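Local coordinates for protein CD160 antigen (Homo sapiens, PDB 6NGG) that acts as an immunoglobulin-domain receptor on natural killer and T cells, binding MHC class I molecules and TNFRSF14 (HVEM) to deliver stimulatory or inhibitory signals, at residues G30-C43 and L80-Q92. The protein carries 1 engineered substitution. Residues are numbered along the deposited sequence; the frame is centred on the assembly and turned at random.
Sequences GFVMFLCKDRSGDC and LHSGTYQCCARSQ. Engineered in segment 30-43: Met33 (natural residue Val).
Strands 31-37 and 83-91 pair antiparallel in the five-stranded sheet of the Ig-like V-type domain, their axes 4.4 Å apart. Val32-Arg90, Phe34-Cys88 and Cys36-Gln86 are the hydrogen-bonded pairs. At the far end Asp38 N bonds Thr84 O (2.7 Å), and Thr84 N returns to Asp38 OD1 from above the carboxylate plane.

One face carries Phe31, Met33 (engineered, naturally Val), Leu35, Cys87 and Ala89 toward strands 14-22 and 67-74. Leu35 CD1 lies 4.2 Å from Cys87 SG, and Cys87 is bonded to Cys19 in the disulfide that joins the two sheets. On the same face Lys37 stretches across the Tyr85 ring with CG anti to the backbone N (chi1 -176°), and Lys37 CG sits 4.0 Å from the ring centroid, over the face. The chain bends only at its end. There Lys37 NZ forms a 2.7 Å salt bridge with Asp38 OD2 and a hydrogen bond to Ser82 O, from above the carbonyl plane. Tyr85 OH donates to His81 O.

On the other face Cys88 CB lies over the Phe34 ring, 3.5 Å from Phe34 CE2, while Arg90 CB meets the ring edge. The Cys36-Cys43 disulfide brings Cys43 SG within 3.8 Å of Cys88 SG, a contact without a bond.

The core-facing side is thus apolar along most of its length and ends in the Lys37-Tyr85 stack and its polar tip. The other holds the Phe34-Cys88 contact and a second disulfide, which pins loop 38-43. Asp38 probably offsets the charge of Lys37 beside the Ser82 carbonyl.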
loop_
_atom_site.group_PDB
_atom_site.type_symbol
_atom_site.label_atom_id
_atom_site.label_comp_id
_atom_site.label_asym_id
_atom_site.label_seq_id
_atom_site.Cartn_x
_atom_site.Cartn_y
_atom_site.Cartn_z
ATOM N N GLY A 30 -7.950 -13.896 -1.719
ATOM C CA GLY A 30 -9.258 -13.376 -2.030
ATOM C C GLY A 30 -9.408 -11.907 -1.640
ATOM O O GLY A 30 -10.524 -11.422 -1.504
ATOM N N PHE A 31 -8.309 -11.183 -1.473
ATOM C CA PHE A 31 -8.405 -9.719 -1.252
ATOM C C PHE A 31 -7.481 -9.020 -2.250
ATOM O O PHE A 31 -6.509 -9.597 -2.706
ATOM C CB PHE A 31 -8.087 -9.263 0.201
ATOM C CG PHE A 31 -6.749 -9.679 0.702
ATOM C CD1 PHE A 31 -5.576 -8.921 0.401
ATOM C CD2 PHE A 31 -6.626 -10.818 1.475
ATOM C CE1 PHE A 31 -4.351 -9.304 0.846
ATOM C CE2 PHE A 31 -5.356 -11.208 1.928
ATOM C CZ PHE A 31 -4.212 -10.434 1.623
ATOM N N VAL A 32 -7.821 -7.788 -2.584
ATOM C CA VAL A 32 -6.966 -6.884 -3.342
ATOM C C VAL A 32 -6.476 -5.779 -2.420
ATOM O O VAL A 32 -7.213 -5.266 -1.583
ATOM C CB VAL A 32 -7.701 -6.316 -4.583
ATOM C CG1 VAL A 32 -8.959 -5.537 -4.186
ATOM C CG2 VAL A 32 -6.800 -5.463 -5.444
ATOM N N MET A 33 -5.197 -5.450 -2.584
ATOM C CA MET A 33 -4.516 -4.371 -1.881
ATOM C C MET A 33 -4.350 -3.232 -2.856
ATOM O O MET A 33 -4.140 -3.437 -4.034
ATOM C CB MET A 33 -3.122 -4.807 -1.411
ATOM C CG MET A 33 -3.104 -5.982 -0.388
ATOM S SD MET A 33 -1.378 -6.610 0.048
ATOM C CE MET A 33 -0.886 -7.461 -1.428
ATOM N N PHE A 34 -4.400 -2.017 -2.348
ATOM C CA PHE A 34 -4.205 -0.826 -3.183
ATOM C C PHE A 34 -3.812 0.404 -2.356
ATOM O O PHE A 34 -3.987 0.472 -1.193
ATOM C CB PHE A 34 -5.459 -0.588 -4.068
ATOM C CG PHE A 34 -6.806 -0.594 -3.302
ATOM C CD1 PHE A 34 -7.458 -1.786 -2.997
ATOM C CD2 PHE A 34 -7.406 0.598 -2.937
ATOM C CE1 PHE A 34 -8.643 -1.793 -2.315
ATOM C CE2 PHE A 34 -8.612 0.605 -2.261
ATOM C CZ PHE A 34 -9.209 -0.603 -1.918
ATOM N N LEU A 35 -3.212 1.351 -3.024
ATOM C CA LEU A 35 -2.682 2.523 -2.389
ATOM C C LEU A 35 -3.310 3.673 -3.120
ATOM O O LEU A 35 -3.225 3.742 -4.357
ATOM C CB LEU A 35 -1.141 2.543 -2.613
ATOM C CG LEU A 35 -0.465 3.895 -2.214
ATOM C CD1 LEU A 35 -0.456 4.048 -0.694
ATOM C CD2 LEU A 35 0.890 4.024 -2.708
ATOM N N CYS A 36 -3.907 4.583 -2.354
ATOM C CA CYS A 36 -4.519 5.801 -2.919
ATOM C C CYS A 36 -3.842 7.082 -2.413
ATOM O O CYS A 36 -3.231 7.087 -1.328
ATOM C CB CYS A 36 -6.004 5.828 -2.527
ATOM S SG CYS A 36 -7.044 4.560 -3.285
ATOM N N LYS A 37 -3.916 8.128 -3.243
ATOM C CA LYS A 37 -3.366 9.442 -2.985
ATOM C C LYS A 37 -4.463 10.485 -3.042
ATOM O O LYS A 37 -5.069 10.663 -4.079
ATOM C CB LYS A 37 -2.280 9.772 -3.968
ATOM C CG LYS A 37 -1.582 11.085 -3.713
ATOM C CD LYS A 37 -0.489 11.323 -4.755
ATOM C CE LYS A 37 0.169 12.650 -4.465
ATOM N NZ LYS A 37 -0.775 13.780 -4.640
ATOM N N ASP A 38 -4.705 11.162 -1.923
ATOM C CA ASP A 38 -5.574 12.384 -1.852
ATOM C C ASP A 38 -6.962 12.186 -2.384
ATOM O O ASP A 38 -7.466 13.022 -3.121
ATOM C CB ASP A 38 -4.974 13.555 -2.642
ATOM C CG ASP A 38 -3.671 14.080 -2.085
ATOM O OD1 ASP A 38 -3.526 14.275 -0.880
ATOM O OD2 ASP A 38 -2.806 14.406 -2.896
ATOM N N ARG A 39 -7.577 11.062 -2.040
ATOM C CA ARG A 39 -8.963 10.796 -2.369
ATOM C C ARG A 39 -9.801 11.302 -1.245
ATOM O O ARG A 39 -9.345 11.405 -0.077
ATOM C CB ARG A 39 -9.212 9.317 -2.559
ATOM C CG ARG A 39 -8.384 8.634 -3.634
ATOM C CD ARG A 39 -8.265 9.370 -4.957
ATOM N NE ARG A 39 -9.548 9.548 -5.618
ATOM C CZ ARG A 39 -9.670 10.056 -6.844
ATOM N NH1 ARG A 39 -8.572 10.427 -7.500
ATOM N NH2 ARG A 39 -10.849 10.170 -7.404
ATOM N N SER A 40 -11.032 11.668 -1.544
ATOM C CA SER A 40 -11.930 12.013 -0.445
ATOM C C SER A 40 -13.017 11.007 -0.557
ATOM O O SER A 40 -13.920 11.196 -1.314
ATOM C CB SER A 40 -12.448 13.471 -0.479
ATOM O OG SER A 40 -12.678 13.817 -1.784
ATOM N N GLY A 41 -12.838 9.882 0.119
ATOM C CA GLY A 41 -13.922 8.890 0.283
ATOM C C GLY A 41 -14.220 7.979 -0.878
ATOM O O GLY A 41 -15.145 7.176 -0.784
ATOM N N ASP A 42 -13.435 8.039 -1.960
ATOM C CA ASP A 42 -13.618 7.078 -3.094
ATOM C C ASP A 42 -12.358 6.242 -3.413
ATOM O O ASP A 42 -12.097 5.939 -4.594
ATOM C CB ASP A 42 -14.113 7.840 -4.343
ATOM C CG ASP A 42 -13.083 8.884 -4.843
ATOM O OD1 ASP A 42 -12.024 9.055 -4.214
ATOM O OD2 ASP A 42 -13.281 9.505 -5.888
ATOM N N CYS A 43 -11.583 5.884 -2.378
ATOM C CA CYS A 43 -10.384 5.087 -2.580
ATOM C C CYS A 43 -10.861 3.704 -2.965
ATOM O O CYS A 43 -11.600 3.082 -2.219
ATOM C CB CYS A 43 -9.514 5.007 -1.335
ATOM S SG CYS A 43 -8.013 3.953 -1.564
ATOM N N LEU A 80 4.574 16.350 -8.047
ATOM C CA LEU A 80 3.476 15.463 -8.280
ATOM C C LEU A 80 3.219 14.507 -7.113
ATOM O O LEU A 80 2.120 14.081 -6.948
ATOM C CB LEU A 80 3.731 14.606 -9.520
ATOM C CG LEU A 80 2.659 14.299 -10.560
ATOM C CD1 LEU A 80 1.670 15.406 -10.857
ATOM C CD2 LEU A 80 3.495 13.991 -11.826
ATOM N N HIS A 81 4.251 14.113 -6.394
ATOM C CA HIS A 81 4.083 13.119 -5.300
ATOM C C HIS A 81 3.701 13.645 -3.919
ATOM O O HIS A 81 3.474 12.831 -3.010
ATOM C CB HIS A 81 5.352 12.247 -5.197
ATOM C CG HIS A 81 5.680 11.566 -6.460
ATOM N ND1 HIS A 81 6.694 11.999 -7.276
ATOM C CD2 HIS A 81 5.058 10.568 -7.121
ATOM C CE1 HIS A 81 6.713 11.275 -8.372
ATOM N NE2 HIS A 81 5.750 10.378 -8.289
ATOM N N SER A 82 3.736 14.962 -3.736
ATOM C CA SER A 82 3.330 15.601 -2.507
ATOM C C SER A 82 1.873 15.327 -2.320
ATOM O O SER A 82 1.113 15.588 -3.194
ATOM C CB SER A 82 3.424 17.135 -2.593
ATOM O OG SER A 82 4.687 17.549 -2.340
ATOM N N GLY A 83 1.505 14.868 -1.149
ATOM C CA GLY A 83 0.100 14.692 -0.739
ATOM C C GLY A 83 -0.052 13.635 0.323
ATOM O O GLY A 83 0.948 13.182 0.889
ATOM N N THR A 84 -1.291 13.144 0.472
ATOM C CA THR A 84 -1.711 12.319 1.566
ATOM C C THR A 84 -2.076 10.958 0.953
ATOM O O THR A 84 -2.765 10.923 -0.097
ATOM C CB THR A 84 -2.907 12.944 2.335
ATOM O OG1 THR A 84 -2.444 14.078 3.091
ATOM C CG2 THR A 84 -3.457 11.972 3.364
ATOM N N TYR A 85 -1.499 9.911 1.515
ATOM C CA TYR A 85 -1.661 8.574 1.001
ATOM C C TYR A 85 -2.327 7.639 2.021
ATOM O O TYR A 85 -2.263 7.843 3.211
ATOM C CB TYR A 85 -0.282 7.988 0.662
ATOM C CG TYR A 85 0.490 8.642 -0.471
ATOM C CD1 TYR A 85 1.206 9.854 -0.277
ATOM C CD2 TYR A 85 0.525 8.084 -1.726
ATOM C CE1 TYR A 85 1.946 10.423 -1.308
ATOM C CE2 TYR A 85 1.289 8.647 -2.762
ATOM C CZ TYR A 85 1.961 9.858 -2.551
ATOM O OH TYR A 85 2.709 10.455 -3.564
ATOM N N GLN A 86 -2.918 6.578 1.513
ATOM C CA GLN A 86 -3.529 5.556 2.336
ATOM C C GLN A 86 -3.473 4.233 1.623
ATOM O O GLN A 86 -3.812 4.146 0.432
ATOM C CB GLN A 86 -4.980 5.924 2.647
ATOM C CG GLN A 86 -5.582 5.014 3.711
ATOM C CD GLN A 86 -7.025 5.307 4.075
ATOM O OE1 GLN A 86 -7.370 5.191 5.270
ATOM N NE2 GLN A 86 -7.867 5.669 3.112
ATOM N N CYS A 87 -3.043 3.239 2.382
ATOM C CA CYS A 87 -3.097 1.806 2.017
ATOM C C CYS A 87 -4.497 1.272 2.360
ATOM O O CYS A 87 -4.983 1.464 3.495
ATOM C CB CYS A 87 -2.098 1.003 2.859
ATOM S SG CYS A 87 -0.330 1.378 2.560
ATOM N N CYS A 88 -5.093 0.508 1.431
ATOM C CA CYS A 88 -6.363 -0.142 1.663
ATOM C C CYS A 88 -6.383 -1.575 1.141
ATOM O O CYS A 88 -5.553 -1.983 0.324
ATOM C CB CYS A 88 -7.458 0.719 0.993
ATOM S SG CYS A 88 -7.637 2.323 1.861
ATOM N N ALA A 89 -7.331 -2.358 1.616
ATOM C CA ALA A 89 -7.554 -3.674 1.005
ATOM C C ALA A 89 -9.007 -4.064 1.086
ATOM O O ALA A 89 -9.725 -3.641 2.017
ATOM C CB ALA A 89 -6.630 -4.726 1.606
ATOM N N ARG A 90 -9.426 -4.901 0.148
ATOM C CA ARG A 90 -10.786 -5.277 -0.002
ATOM C C ARG A 90 -10.941 -6.731 -0.347
ATOM O O ARG A 90 -10.313 -7.210 -1.294
ATOM C CB ARG A 90 -11.466 -4.409 -1.084
ATOM C CG ARG A 90 -12.954 -4.726 -1.106
ATOM C CD ARG A 90 -13.738 -4.017 -2.178
ATOM N NE ARG A 90 -13.220 -4.446 -3.472
ATOM C CZ ARG A 90 -13.179 -3.679 -4.558
ATOM N NH1 ARG A 90 -13.668 -2.424 -4.524
ATOM N NH2 ARG A 90 -12.650 -4.179 -5.680
ATOM N N SER A 91 -11.767 -7.458 0.392
ATOM C CA SER A 91 -12.065 -8.833 -0.012
ATOM C C SER A 91 -13.290 -8.888 -0.936
ATOM O O SER A 91 -14.362 -8.370 -0.587
ATOM C CB SER A 91 -12.310 -9.681 1.216
ATOM O OG SER A 91 -13.589 -9.334 1.688
ATOM N N GLN A 92 -13.158 -9.542 -2.074
ATOM C CA GLN A 92 -14.267 -9.654 -3.040
ATOM C C GLN A 92 -15.513 -10.256 -2.398
ATOM O O GLN A 92 -16.528 -9.608 -2.261
ATOM C CB GLN A 92 -13.829 -10.477 -4.257
ATOM C CG GLN A 92 -14.874 -10.586 -5.371
ATOM C CD GLN A 92 -15.275 -9.231 -5.961
ATOM O OE1 GLN A 92 -14.479 -8.275 -5.946
ATOM N NE2 GLN A 92 -16.512 -9.143 -6.492
#